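Local coordinates for putative oxidoreductase molybdopterin-binding subunit (Sulfolobus tokodaii, PDB 4ZOH), which probably serves as the molybdenum-bearing subunit of an oxidoreductase of the aldehyde oxidase and xanthine dehydrogenase family, binding a pterin cytosine dinucleotide cofactor, at residues H132-G137 against D315-A320; K142-A147 against G274-L279; R38-H43 against V100-L105. One frame throughout, in Å; residues are numbered along the deposited sequence.

In the fold
Interactions 1 and 2 belong to one five-stranded mixed sheet of the molybdopterin cofactor-binding region. In interaction 1 the outermost strand 129-138 pairs with 313-321; strand 272-282, on the other side of 313-321, carries half of interaction 2, against the helix that follows 129-138. The two contacts touch through probable backbone bonds of D317 to G277 and L279. Interaction 3 stands apart, its centre about 35 Å from that of interaction 1, in the hammerhead domain. Chemistry follows place: edge pairing with a charged surface face in interaction 1, a buried contact without cross-segment hydrogen bonds in interaction 2, and a partly buried loop-to-strand contact rich in rings in interaction 3.

Interaction 1 (H132-G137 against D315-A320); sequences HERWKG and DIDAYA
H132 to K136 run antiparallel to D315 to Y319, forming the edge pairing of a five-stranded mixed sheet in the molybdopterin cofactor-binding region. Its tightest part is the hydrogen-bonded pair of W135 and I316, where W135 N reaches I316 O at 2.6 Å and I316 N returns an equally short bond to W135 O. On the face bearing W135, I316 and A318 these three side chains lie against V302 of helix 288-304, a place for apolar groups, with the small A318 meeting W135 CD1 through its CB. The indole N-H is satisfied by Y131 OH.

The other face is polar, and it is loose where R134 and K136, both exposed, meet the partly exposed D315; D317 on this face is buried. The R134 chain bends at chi2 and chi3, which brings NE to D315 OD1 at 3.0 Å, on the syn lone pair of that oxygen. The guanidinium also lies over D317, nearly parallel to its carboxylate, but NH1 stays 3.8 Å from D317 OD2, a long salt bridge in which no N-H points at the oxygen. K136, extended along D315, adds its positive charge from farther off.

Toward the H132 end this face tightens again. The imidazole stacks face to face on the Y319 ring, centroids 3.8 Å apart and planes at 23°, with T278 on the neighbouring strand also touching Y319. Histidine suits this position because it can stack and donate at once: with CG anti to the backbone N (chi1 179°) the imidazole extends over Y319 and brings NE2 to D317 OD1 at 2.6 Å, the oxygen almost exactly in the ring plane.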
ATOM      1  N   HIS A 132      26.045  17.493  34.983  1.00 29.75           N
ATOM      2  CA  HIS A 132      26.503  17.452  36.363  1.00 34.61           C
ATOM      3  C   HIS A 132      26.114  18.720  37.040  1.00 37.92           C
ATOM      4  O   HIS A 132      26.721  19.728  36.799  1.00 39.63           O
ATOM      5  CB  HIS A 132      27.998  17.219  36.535  1.00 34.95           C
ATOM      6  CG  HIS A 132      28.429  17.201  37.977  1.00 46.79           C
ATOM      7  ND1 HIS A 132      29.736  17.397  38.373  1.00 45.15           N
ATOM      8  CD2 HIS A 132      27.719  17.026  39.122  1.00 45.99           C
ATOM      9  CE1 HIS A 132      29.818  17.313  39.691  1.00 44.69           C
ATOM     10  NE2 HIS A 132      28.608  17.100  40.169  1.00 45.55           N
ATOM     11  N   GLU A 133      25.084  18.634  37.872  1.00 35.89           N
ATOM     12  CA  GLU A 133      24.545  19.747  38.626  1.00 36.23           C
ATOM     13  C   GLU A 133      24.239  19.228  40.040  1.00 35.60           C
ATOM     14  O   GLU A 133      23.793  18.084  40.213  1.00 33.83           O
ATOM     15  CB  GLU A 133      23.236  20.319  38.025  1.00 39.08           C
ATOM     16  CG  GLU A 133      23.227  21.215  36.741  1.00 47.13           C
ATOM     17  CD  GLU A 133      24.512  22.047  36.423  1.00 51.34           C
ATOM     18  OE1 GLU A 133      25.073  22.762  37.280  1.00 47.24           O
ATOM     19  OE2 GLU A 133      24.959  22.002  35.261  1.00 50.83           O
ATOM     20  N   ARG A 134      24.445  20.096  41.032  1.00 33.98           N
ATOM     21  CA  ARG A 134      24.194  19.827  42.438  1.00 31.81           C
ATOM     22  C   ARG A 134      22.813  20.349  42.690  1.00 31.69           C
ATOM     23  O   ARG A 134      22.528  21.499  42.407  1.00 34.84           O
ATOM     24  CB  ARG A 134      25.278  20.556  43.279  1.00 41.64           C
ATOM     25  CG  ARG A 134      25.261  20.307  44.771  1.00 51.25           C
ATOM     26  CD  ARG A 134      26.664  20.326  45.377  1.00 53.27           C
ATOM     27  NE  ARG A 134      26.713  19.307  46.420  1.00 54.84           N
ATOM     28  CZ  ARG A 134      27.609  18.329  46.512  1.00 57.44           C
ATOM     29  NH1 ARG A 134      28.624  18.234  45.670  1.00 58.34           N
ATOM     30  NH2 ARG A 134      27.505  17.443  47.489  1.00 64.00           N
ATOM     31  N   TRP A 135      21.903  19.504  43.166  1.00 30.97           N
ATOM     32  CA  TRP A 135      20.530  19.944  43.419  1.00 34.47           C
ATOM     33  C   TRP A 135      20.354  20.203  44.916  1.00 33.65           C
ATOM     34  O   TRP A 135      20.549  19.286  45.713  1.00 32.94           O
ATOM     35  CB  TRP A 135      19.522  18.861  42.967  1.00 34.56           C
ATOM     36  CG  TRP A 135      19.345  18.784  41.441  1.00 33.86           C
ATOM     37  CD1 TRP A 135      20.320  18.455  40.505  1.00 31.44           C
ATOM     38  CD2 TRP A 135      18.141  19.030  40.701  1.00 29.18           C
ATOM     39  NE1 TRP A 135      19.786  18.528  39.240  1.00 32.85           N
ATOM     40  CE2 TRP A 135      18.455  18.865  39.327  1.00 32.49           C
ATOM     41  CE3 TRP A 135      16.821  19.375  41.060  1.00 29.35           C
ATOM     42  CZ2 TRP A 135      17.497  19.047  38.313  1.00 30.59           C
ATOM     43  CZ3 TRP A 135      15.876  19.558  40.078  1.00 31.97           C
ATOM     44  CH2 TRP A 135      16.210  19.399  38.703  1.00 32.21           C
ATOM     45  N   LYS A 136      19.855  21.397  45.249  1.00 33.47           N
ATOM     46  CA  LYS A 136      19.760  21.883  46.600  1.00 33.79           C
ATOM     47  C   LYS A 136      18.408  22.480  46.789  1.00 31.38           C
ATOM     48  O   LYS A 136      17.888  23.205  45.939  1.00 34.23           O
ATOM     49  CB  LYS A 136      20.846  22.973  46.899  1.00 37.82           C
ATOM     50  CG  LYS A 136      22.284  22.460  47.008  1.00 43.76           C
ATOM     51  CD  LYS A 136      23.348  23.562  47.149  1.00 50.89           C
ATOM     52  CE  LYS A 136      24.735  22.932  47.321  1.00 62.72           C
ATOM     53  NZ  LYS A 136      25.857  23.866  47.704  1.00 64.72           N
ATOM     54  N   GLY A 137      17.843  22.217  47.952  1.00 26.42           N
ATOM     55  CA  GLY A 137      16.613  22.897  48.303  1.00 28.49           C
ATOM     56  C   GLY A 137      16.381  22.867  49.792  1.00 32.47           C
ATOM     57  O   GLY A 137      16.986  22.025  50.528  1.00 29.46           O
ATOM     58  N   ASP A 315      20.201  17.920  49.426  1.00 25.28           N
ATOM     59  CA  ASP A 315      21.351  18.330  48.690  1.00 29.11           C
ATOM     60  C   ASP A 315      21.805  17.101  47.896  1.00 27.06           C
ATOM     61  O   ASP A 315      22.415  16.233  48.477  1.00 27.27           O
ATOM     62  CB  ASP A 315      22.459  18.803  49.688  1.00 35.92           C
ATOM     63  CG  ASP A 315      23.768  19.307  48.974  1.00 43.32           C
ATOM     64  OD1 ASP A 315      24.017  18.962  47.789  1.00 39.85           O
ATOM     65  OD2 ASP A 315      24.560  20.055  49.607  1.00 45.47           O
ATOM     66  N   ILE A 316      21.514  17.040  46.578  1.00 25.69           N
ATOM     67  CA  ILE A 316      21.826  15.828  45.745  1.00 26.96           C
ATOM     68  C   ILE A 316      22.737  16.183  44.593  1.00 26.67           C
ATOM     69  O   ILE A 316      22.474  17.082  43.827  1.00 25.94           O
ATOM     70  CB  ILE A 316      20.534  15.163  45.145  1.00 25.65           C
ATOM     71  CG1 ILE A 316      19.541  14.838  46.305  1.00 24.48           C
ATOM     72  CG2 ILE A 316      20.891  13.899  44.330  1.00 25.29           C
ATOM     73  CD1 ILE A 316      19.934  13.638  47.146  1.00 24.05           C
ATOM     74  N   ASP A 317      23.804  15.445  44.476  1.00 28.07           N
ATOM     75  CA  ASP A 317      24.796  15.748  43.492  1.00 29.37           C
ATOM     76  C   ASP A 317      24.452  14.806  42.324  1.00 29.99           C
ATOM     77  O   ASP A 317      24.635  13.583  42.446  1.00 31.39           O
ATOM     78  CB  ASP A 317      26.219  15.498  44.078  1.00 26.40           C
ATOM     79  CG  ASP A 317      27.371  15.940  43.104  1.00 29.34           C
ATOM     80  OD1 ASP A 317      27.171  16.887  42.341  1.00 26.30           O
ATOM     81  OD2 ASP A 317      28.481  15.350  43.139  1.00 34.88           O
ATOM     82  N   ALA A 318      23.882  15.368  41.238  1.00 30.12           N
ATOM     83  CA  ALA A 318      23.451  14.542  40.029  1.00 29.67           C
ATOM     84  C   ALA A 318      24.457  14.446  38.860  1.00 29.00           C
ATOM     85  O   ALA A 318      24.840  15.462  38.284  1.00 32.75           O
ATOM     86  CB  ALA A 318      22.085  15.013  39.511  1.00 30.39           C
ATOM     87  N   TYR A 319      24.856  13.233  38.532  1.00 30.05           N
ATOM     88  CA  TYR A 319      25.628  12.909  37.337  1.00 31.00           C
ATOM     89  C   TYR A 319      24.848  12.101  36.263  1.00 32.00           C
ATOM     90  O   TYR A 319      24.158  11.123  36.602  1.00 29.53           O
ATOM     91  CB  TYR A 319      26.818  12.035  37.708  1.00 31.18           C
ATOM     92  CG  TYR A 319      27.871  12.736  38.505  1.00 37.85           C
ATOM     93  CD1 TYR A 319      27.733  12.839  39.922  1.00 35.78           C
ATOM     94  CD2 TYR A 319      29.019  13.300  37.881  1.00 36.59           C
ATOM     95  CE1 TYR A 319      28.682  13.482  40.685  1.00 41.50           C
ATOM     96  CE2 TYR A 319      30.009  13.945  38.658  1.00 41.68           C
ATOM     97  CZ  TYR A 319      29.816  14.031  40.044  1.00 43.89           C
ATOM     98  OH  TYR A 319      30.700  14.618  40.869  1.00 52.62           O
ATOM     99  N   ALA A 320      24.968  12.517  34.987  1.00 26.76           N
ATOM    100  CA  ALA A 320      24.585  11.692  33.859  1.00 24.93           C
ATOM    101  C   ALA A 320      25.862  11.453  33.060  1.00 26.85           C
ATOM    102  O   ALA A 320      26.439  12.376  32.477  1.00 26.32           O
ATOM    103  CB  ALA A 320      23.468  12.381  33.033  1.00 24.26           C
TER

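Interaction 2 (K142-A147 against G274-L279)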
ATOM      1  N   LYS A 142      20.277  22.492  58.599  1.00 32.66           N
ATOM      2  CA  LYS A 142      19.309  22.421  59.653  1.00 38.27           C
ATOM      3  C   LYS A 142      18.732  21.013  59.828  1.00 45.22           C
ATOM      4  O   LYS A 142      18.543  20.562  60.988  1.00 40.76           O
ATOM      5  CB  LYS A 142      18.187  23.429  59.345  1.00 39.69           C
ATOM      6  CG  LYS A 142      17.005  23.399  60.302  1.00 41.73           C
ATOM      7  CD  LYS A 142      16.002  24.477  59.948  1.00 44.55           C
ATOM      8  CE  LYS A 142      14.992  24.663  61.084  1.00 49.10           C
ATOM      9  NZ  LYS A 142      13.672  24.108  60.719  1.00 56.44           N
ATOM     10  N   ALA A 143      18.440  20.335  58.698  1.00 36.54           N
ATOM     11  CA  ALA A 143      17.978  18.954  58.733  1.00 33.19           C
ATOM     12  C   ALA A 143      18.976  18.048  59.377  1.00 33.29           C
ATOM     13  O   ALA A 143      18.604  17.223  60.197  1.00 34.97           O
ATOM     14  CB  ALA A 143      17.647  18.410  57.313  1.00 31.78           C
ATOM     15  N   PHE A 144      20.224  18.101  58.941  1.00 33.97           N
ATOM     16  CA  PHE A 144      21.194  17.191  59.515  1.00 35.83           C
ATOM     17  C   PHE A 144      21.620  17.649  60.930  1.00 44.02           C
ATOM     18  O   PHE A 144      22.137  16.825  61.690  1.00 44.72           O
ATOM     19  CB  PHE A 144      22.376  16.919  58.591  1.00 32.46           C
ATOM     20  CG  PHE A 144      22.044  15.967  57.470  1.00 34.45           C
ATOM     21  CD1 PHE A 144      21.205  16.368  56.418  1.00 31.01           C
ATOM     22  CD2 PHE A 144      22.520  14.658  57.489  1.00 33.31           C
ATOM     23  CE1 PHE A 144      20.847  15.470  55.401  1.00 36.90           C
ATOM     24  CE2 PHE A 144      22.146  13.753  56.490  1.00 37.12           C
ATOM     25  CZ  PHE A 144      21.331  14.157  55.434  1.00 33.57           C
ATOM     26  N   LYS A 145      21.369  18.923  61.283  1.00 47.09           N
ATOM     27  CA  LYS A 145      21.703  19.445  62.641  1.00 51.70           C
ATOM     28  C   LYS A 145      20.733  18.847  63.660  1.00 45.66           C
ATOM     29  O   LYS A 145      21.167  18.222  64.626  1.00 48.16           O
ATOM     30  CB  LYS A 145      21.659  20.994  62.720  1.00 53.01           C
ATOM     31  CG  LYS A 145      22.383  21.625  63.907  1.00 60.54           C
ATOM     32  CD  LYS A 145      23.903  21.649  63.683  1.00 74.57           C
ATOM     33  CE  LYS A 145      24.709  21.580  64.986  1.00 78.30           C
ATOM     34  NZ  LYS A 145      24.411  22.718  65.907  1.00 80.72           N
ATOM     35  N   GLU A 146      19.441  19.025  63.378  1.00 42.19           N
ATOM     36  CA  GLU A 146      18.273  18.533  64.138  1.00 43.75           C
ATOM     37  C   GLU A 146      18.007  17.010  64.179  1.00 40.27           C
ATOM     38  O   GLU A 146      17.040  16.593  64.795  1.00 47.49           O
ATOM     39  CB  GLU A 146      17.010  19.207  63.601  1.00 41.17           C
ATOM     40  CG  GLU A 146      16.891  20.693  63.855  1.00 46.18           C
ATOM     41  CD  GLU A 146      15.636  21.303  63.233  1.00 58.83           C
ATOM     42  OE1 GLU A 146      14.971  20.652  62.375  1.00 67.97           O
ATOM     43  OE2 GLU A 146      15.301  22.457  63.591  1.00 67.43           O
ATOM     44  N   ALA A 147      18.832  16.196  63.536  1.00 41.20           N
ATOM     45  CA  ALA A 147      18.541  14.775  63.368  1.00 41.72           C
ATOM     46  C   ALA A 147      19.027  14.031  64.561  1.00 47.90           C
ATOM     47  O   ALA A 147      20.095  14.353  65.069  1.00 48.63           O
ATOM     48  CB  ALA A 147      19.248  14.220  62.154  1.00 42.94           C
ATOM     49  N   GLY A 274      15.730  15.327  56.126  1.00 31.48           N
ATOM     50  CA  GLY A 274      16.452  15.727  54.976  1.00 34.97           C
ATOM     51  C   GLY A 274      17.243  14.565  54.462  1.00 37.37           C
ATOM     52  O   GLY A 274      17.427  13.541  55.198  1.00 34.72           O
ATOM     53  N   ILE A 275      17.736  14.789  53.226  1.00 31.11           N
ATOM     54  CA  ILE A 275      18.560  13.830  52.448  1.00 36.04           C
ATOM     55  C   ILE A 275      19.742  14.490  51.729  1.00 29.78           C
ATOM     56  O   ILE A 275      19.622  15.532  51.162  1.00 30.02           O
ATOM     57  CB  ILE A 275      17.809  13.234  51.228  1.00 35.46           C
ATOM     58  CG1 ILE A 275      16.334  13.089  51.485  1.00 44.81           C
ATOM     59  CG2 ILE A 275      18.487  11.938  50.799  1.00 41.29           C
ATOM     60  CD1 ILE A 275      16.022  11.852  52.263  1.00 44.82           C
ATOM     61  N   ARG A 276      20.852  13.805  51.668  1.00 33.90           N
ATOM     62  CA  ARG A 276      21.858  14.208  50.733  1.00 34.84           C
ATOM     63  C   ARG A 276      22.495  13.006  50.145  1.00 38.11           C
ATOM     64  O   ARG A 276      22.461  11.889  50.749  1.00 35.20           O
ATOM     65  CB  ARG A 276      22.934  15.051  51.408  1.00 41.70           C
ATOM     66  CG  ARG A 276      23.569  14.440  52.620  1.00 39.96           C
ATOM     67  CD  ARG A 276      24.219  15.562  53.444  1.00 44.67           C
ATOM     68  NE  ARG A 276      24.910  14.932  54.549  1.00 51.12           N
ATOM     69  CZ  ARG A 276      25.379  15.545  55.637  1.00 51.42           C
ATOM     70  NH1 ARG A 276      25.276  16.872  55.792  1.00 46.27           N
ATOM     71  NH2 ARG A 276      25.979  14.783  56.559  1.00 44.05           N
ATOM     72  N   GLY A 277      23.102  13.254  48.981  1.00 33.44           N
ATOM     73  CA  GLY A 277      24.042  12.310  48.402  1.00 31.53           C
ATOM     74  C   GLY A 277      24.242  12.501  46.891  1.00 28.44           C
ATOM     75  O   GLY A 277      24.095  13.600  46.354  1.00 26.93           O
ATOM     76  N   THR A 278      24.607  11.415  46.237  1.00 25.39           N
ATOM     77  CA  THR A 278      25.093  11.474  44.901  1.00 28.32           C
ATOM     78  C   THR A 278      24.208  10.521  44.046  1.00 30.35           C
ATOM     79  O   THR A 278      24.104   9.307  44.343  1.00 30.53           O
ATOM     80  CB  THR A 278      26.557  11.006  44.899  1.00 27.48           C
ATOM     81  OG1 THR A 278      27.301  11.880  45.765  1.00 32.32           O
ATOM     82  CG2 THR A 278      27.140  11.040  43.518  1.00 22.00           C
ATOM     83  N   LEU A 279      23.593  11.081  43.003  1.00 29.56           N
ATOM     84  CA  LEU A 279      22.856  10.266  41.982  1.00 28.38           C
ATOM     85  C   LEU A 279      23.713  10.017  40.768  1.00 26.95           C
ATOM     86  O   LEU A 279      24.099  10.992  40.069  1.00 28.89           O
ATOM     87  CB  LEU A 279      21.534  10.991  41.588  1.00 27.56           C
ATOM     88  CG  LEU A 279      20.696  10.279  40.504  1.00 28.41           C
ATOM     89  CD1 LEU A 279      20.035   9.008  41.072  1.00 29.56           C
ATOM     90  CD2 LEU A 279      19.695  11.226  39.859  1.00 24.01           C
TER
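F144, on the helix 140-145, lays one face of its ring on the guanidinium of R276, which belongs to strand 272-282. The planes are only 10° apart, and CZ of R276 stands 3.8 Å from the ring centroid, a cation-pi stack; F144 CD2 comes nearest, 3.5 Å from R276 CZ. Farther back along the same arginine, CD adds a CH-pi contact over the ring. R276 reaches this place because CG sits between the backbone N and the carbonyl carbon (chi1 53°) and the chain then runs straight to NE. Its positive end has a second partner, E263 of the adjacent strand 254-266, in a salt bridge through NH2, so the stack and the carboxylate together fix how the guanidinium is turned. A leucine in its place would probably leave E263 without its charge mate and the F144 face without its flat cover.

G274 lets the helix come close: A143 CB lies 3.8 Å from G274 CA, and a side chain on G274 would run into that methyl. Beside it, F144 CE1 rests near G274 C. The arrangement is a short helix packed through A143 and F144 against an inner strand of the mixed sheet of the molybdopterin cofactor-binding region.

Interaction 3 (R38-H43 against V100-L105); sequences RSKYPH and VEYEEL
H43 O accepts a hydrogen bond from L105 N at 2.8 Å, tying the loop that leads into strand 44-48 to the end of strand 100-104 in the a/b hammerhead domain. The two strands are neighbours in a small antiparallel sheet, and this bond continues their pairing just past its end. The donor stands 36° above the carbonyl plane, so the bond misses the lone pairs. On the side-chain side L105 CD1 lies over one face of the H43 ring, 3.9 Å from its centroid in a CH-pi contact. The imidazole is gripped at both nitrogens, by D106 O at ND1 and by E72 at NE2, which is consistent with a doubly protonated ring; histidine suits a place with two acceptors and an aliphatic cover.

Y102 and Y41 carry the middle. They form a T-shaped pair, the edge of Y41 toward the face of Y102 with the planes at 84° and Y41 CD2 only 3.4 Å from Y102 CD1. V100 CG1 covers the opposite face of Y102. The Y41 ring is itself sandwiched: E104 CG sits over the centre of one face, its carboxylate following on roughly parallel to the ring, while K40 CG lies over the rim of the other. The long aliphatic stems of glutamate and lysine can thus cover a ring while their charged ends stay near the surface.

At its far end Y102 uses the hydroxyl a phenylalanine lacks: K40 N donates to Y102 OH at 3.1 Å, nearly straight at 164°. The turn of the loop is braced from within, since S39 OG donates to a lone pair of Y41 O at 2.7 Å.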
ATOM      1  N   ARG A  38      26.130  -4.555  12.862  1.00 21.39           N
ATOM      2  CA  ARG A  38      26.329  -3.866  14.190  1.00 23.71           C
ATOM      3  C   ARG A  38      27.687  -4.193  14.837  1.00 24.75           C
ATOM      4  O   ARG A  38      28.259  -5.279  14.555  1.00 23.00           O
ATOM      5  CB  ARG A  38      25.207  -4.286  15.154  1.00 23.63           C
ATOM      6  CG  ARG A  38      23.866  -3.667  14.731  1.00 23.57           C
ATOM      7  CD  ARG A  38      22.705  -4.368  15.463  1.00 22.44           C
ATOM      8  NE  ARG A  38      21.432  -4.005  14.872  1.00 18.47           N
ATOM      9  CZ  ARG A  38      20.802  -2.865  15.003  1.00 19.43           C
ATOM     10  NH1 ARG A  38      21.257  -1.893  15.762  1.00 19.14           N
ATOM     11  NH2 ARG A  38      19.617  -2.713  14.386  1.00 20.35           N
ATOM     12  N   SER A  39      28.206  -3.260  15.645  1.00 25.48           N
ATOM     13  CA  SER A  39      29.510  -3.463  16.302  1.00 27.58           C
ATOM     14  C   SER A  39      29.464  -4.712  17.161  1.00 30.41           C
ATOM     15  O   SER A  39      28.495  -4.917  17.971  1.00 27.96           O
ATOM     16  CB  SER A  39      29.921  -2.274  17.139  1.00 27.44           C
ATOM     17  OG  SER A  39      31.240  -2.503  17.614  1.00 31.69           O
ATOM     18  N   LYS A  40      30.459  -5.574  16.981  1.00 26.30           N
ATOM     19  CA  LYS A  40      30.628  -6.654  17.955  1.00 28.93           C
ATOM     20  C   LYS A  40      31.531  -6.234  19.119  1.00 26.69           C
ATOM     21  O   LYS A  40      31.733  -6.996  20.037  1.00 28.16           O
ATOM     22  CB  LYS A  40      31.087  -7.940  17.311  1.00 35.72           C
ATOM     23  CG  LYS A  40      32.504  -7.820  16.791  1.00 45.07           C
ATOM     24  CD  LYS A  40      33.202  -9.179  16.840  1.00 52.34           C
ATOM     25  CE  LYS A  40      33.559  -9.694  15.466  1.00 51.93           C
ATOM     26  NZ  LYS A  40      33.824 -11.175  15.497  1.00 62.71           N
ATOM     27  N   TYR A  41      32.010  -4.991  19.131  1.00 26.14           N
ATOM     28  CA  TYR A  41      32.875  -4.508  20.230  1.00 25.62           C
ATOM     29  C   TYR A  41      32.346  -3.265  20.904  1.00 28.63           C
ATOM     30  O   TYR A  41      31.660  -2.454  20.261  1.00 25.12           O
ATOM     31  CB  TYR A  41      34.295  -4.210  19.699  1.00 28.31           C
ATOM     32  CG  TYR A  41      35.048  -5.461  19.281  1.00 28.59           C
ATOM     33  CD1 TYR A  41      35.461  -6.409  20.236  1.00 30.19           C
ATOM     34  CD2 TYR A  41      35.394  -5.694  17.920  1.00 33.58           C
ATOM     35  CE1 TYR A  41      36.165  -7.547  19.842  1.00 34.53           C
ATOM     36  CE2 TYR A  41      36.099  -6.836  17.525  1.00 31.81           C
ATOM     37  CZ  TYR A  41      36.495  -7.736  18.489  1.00 34.28           C
ATOM     38  OH  TYR A  41      37.173  -8.874  18.141  1.00 41.01           O
ATOM     39  N   PRO A  42      32.642  -3.109  22.219  1.00 28.34           N
ATOM     40  CA  PRO A  42      32.197  -1.920  22.948  1.00 28.49           C
ATOM     41  C   PRO A  42      32.823  -0.614  22.499  1.00 28.55           C
ATOM     42  O   PRO A  42      32.192   0.477  22.613  1.00 28.42           O
ATOM     43  CB  PRO A  42      32.584  -2.229  24.415  1.00 29.51           C
ATOM     44  CG  PRO A  42      33.505  -3.418  24.342  1.00 28.53           C
ATOM     45  CD  PRO A  42      33.166  -4.174  23.110  1.00 26.80           C
ATOM     46  N   HIS A  43      34.070  -0.690  22.034  1.00 29.91           N
ATOM     47  CA  HIS A  43      34.827   0.522  21.607  1.00 26.43           C
ATOM     48  C   HIS A  43      35.941   0.127  20.650  1.00 32.43           C
ATOM     49  O   HIS A  43      36.813  -0.678  20.980  1.00 32.01           O
ATOM     50  CB  HIS A  43      35.420   1.300  22.775  1.00 26.42           C
ATOM     51  CG  HIS A  43      35.768   2.729  22.451  1.00 26.06           C
ATOM     52  ND1 HIS A  43      36.506   3.543  23.303  1.00 29.78           N
ATOM     53  CD2 HIS A  43      35.491   3.485  21.364  1.00 23.25           C
ATOM     54  CE1 HIS A  43      36.610   4.754  22.782  1.00 26.98           C
ATOM     55  NE2 HIS A  43      36.002   4.745  21.599  1.00 27.96           N
ATOM     56  N   VAL A 100      34.643  -6.029   7.880  1.00 38.55           N
ATOM     57  CA  VAL A 100      34.838  -4.946   8.862  1.00 37.13           C
ATOM     58  C   VAL A 100      36.206  -5.115   9.451  1.00 34.77           C
ATOM     59  O   VAL A 100      36.598  -6.220   9.823  1.00 30.64           O
ATOM     60  CB  VAL A 100      33.789  -4.958  10.019  1.00 35.68           C
ATOM     61  CG1 VAL A 100      34.054  -3.779  10.935  1.00 29.67           C
ATOM     62  CG2 VAL A 100      32.349  -4.932   9.446  1.00 33.66           C
ATOM     63  N   GLU A 101      36.917  -4.022   9.538  1.00 31.23           N
ATOM     64  CA  GLU A 101      38.189  -4.101  10.185  1.00 37.17           C
ATOM     65  C   GLU A 101      38.085  -3.296  11.492  1.00 33.40           C
ATOM     66  O   GLU A 101      37.802  -2.062  11.499  1.00 34.57           O
ATOM     67  CB  GLU A 101      39.332  -3.676   9.226  1.00 34.77           C
ATOM     68  CG  GLU A 101      40.555  -3.036   9.922  1.00 49.44           C
ATOM     69  CD  GLU A 101      41.456  -2.164   9.008  1.00 54.43           C
ATOM     70  OE1 GLU A 101      41.771  -0.997   9.397  1.00 52.75           O
ATOM     71  OE2 GLU A 101      41.836  -2.636   7.902  1.00 57.39           O
ATOM     72  N   TYR A 102      38.311  -4.010  12.596  1.00 29.58           N
ATOM     73  CA  TYR A 102      38.263  -3.436  13.947  1.00 28.72           C
ATOM     74  C   TYR A 102      39.648  -3.189  14.586  1.00 28.30           C
ATOM     75  O   TYR A 102      40.498  -4.035  14.543  1.00 29.78           O
ATOM     76  CB  TYR A 102      37.513  -4.399  14.872  1.00 27.19           C
ATOM     77  CG  TYR A 102      36.010  -4.663  14.625  1.00 27.23           C
ATOM     78  CD1 TYR A 102      35.038  -3.783  15.115  1.00 28.87           C
ATOM     79  CD2 TYR A 102      35.578  -5.857  14.035  1.00 26.59           C
ATOM     80  CE1 TYR A 102      33.657  -4.091  14.985  1.00 32.08           C
ATOM     81  CE2 TYR A 102      34.228  -6.157  13.880  1.00 27.15           C
ATOM     82  CZ  TYR A 102      33.273  -5.253  14.374  1.00 28.91           C
ATOM     83  OH  TYR A 102      31.940  -5.550  14.274  1.00 33.93           O
ATOM     84  N   GLU A 103      39.819  -2.036  15.194  1.00 30.48           N
ATOM     85  CA  GLU A 103      40.905  -1.796  16.151  1.00 38.13           C
ATOM     86  C   GLU A 103      40.325  -1.588  17.550  1.00 30.98           C
ATOM     87  O   GLU A 103      39.793  -0.518  17.834  1.00 32.22           O
ATOM     88  CB  GLU A 103      41.721  -0.567  15.724  1.00 37.11           C
ATOM     89  CG  GLU A 103      42.478  -0.842  14.435  1.00 37.41           C
ATOM     90  CD  GLU A 103      42.982   0.421  13.741  1.00 38.03           C
ATOM     91  OE1 GLU A 103      43.053   1.551  14.347  1.00 30.05           O
ATOM     92  OE2 GLU A 103      43.354   0.217  12.570  1.00 42.23           O
ATOM     93  N   GLU A 104      40.403  -2.622  18.385  1.00 33.34           N
ATOM     94  CA  GLU A 104      39.785  -2.606  19.699  1.00 32.60           C
ATOM     95  C   GLU A 104      40.436  -1.546  20.521  1.00 35.00           C
ATOM     96  O   GLU A 104      41.645  -1.516  20.584  1.00 35.83           O
ATOM     97  CB  GLU A 104      39.954  -3.926  20.381  1.00 38.43           C
ATOM     98  CG  GLU A 104      38.913  -4.945  20.030  1.00 42.20           C
ATOM     99  CD  GLU A 104      39.387  -6.278  20.521  1.00 49.32           C
ATOM    100  OE1 GLU A 104      38.880  -6.776  21.565  1.00 54.24           O
ATOM    101  OE2 GLU A 104      40.325  -6.795  19.882  1.00 47.72           O
ATOM    102  N   LEU A 105      39.622  -0.633  21.049  1.00 35.22           N
ATOM    103  CA  LEU A 105      40.040   0.384  21.990  1.00 34.64           C
ATOM    104  C   LEU A 105      39.590   0.030  23.376  1.00 42.53           C
ATOM    105  O   LEU A 105      38.821  -0.940  23.602  1.00 35.77           O
ATOM    106  CB  LEU A 105      39.494   1.748  21.629  1.00 32.98           C
ATOM    107  CG  LEU A 105      39.763   2.069  20.174  1.00 38.98           C
ATOM    108  CD1 LEU A 105      38.947   3.290  19.775  1.00 39.91           C
ATOM    109  CD2 LEU A 105      41.276   2.293  19.964  1.00 40.23           C
TER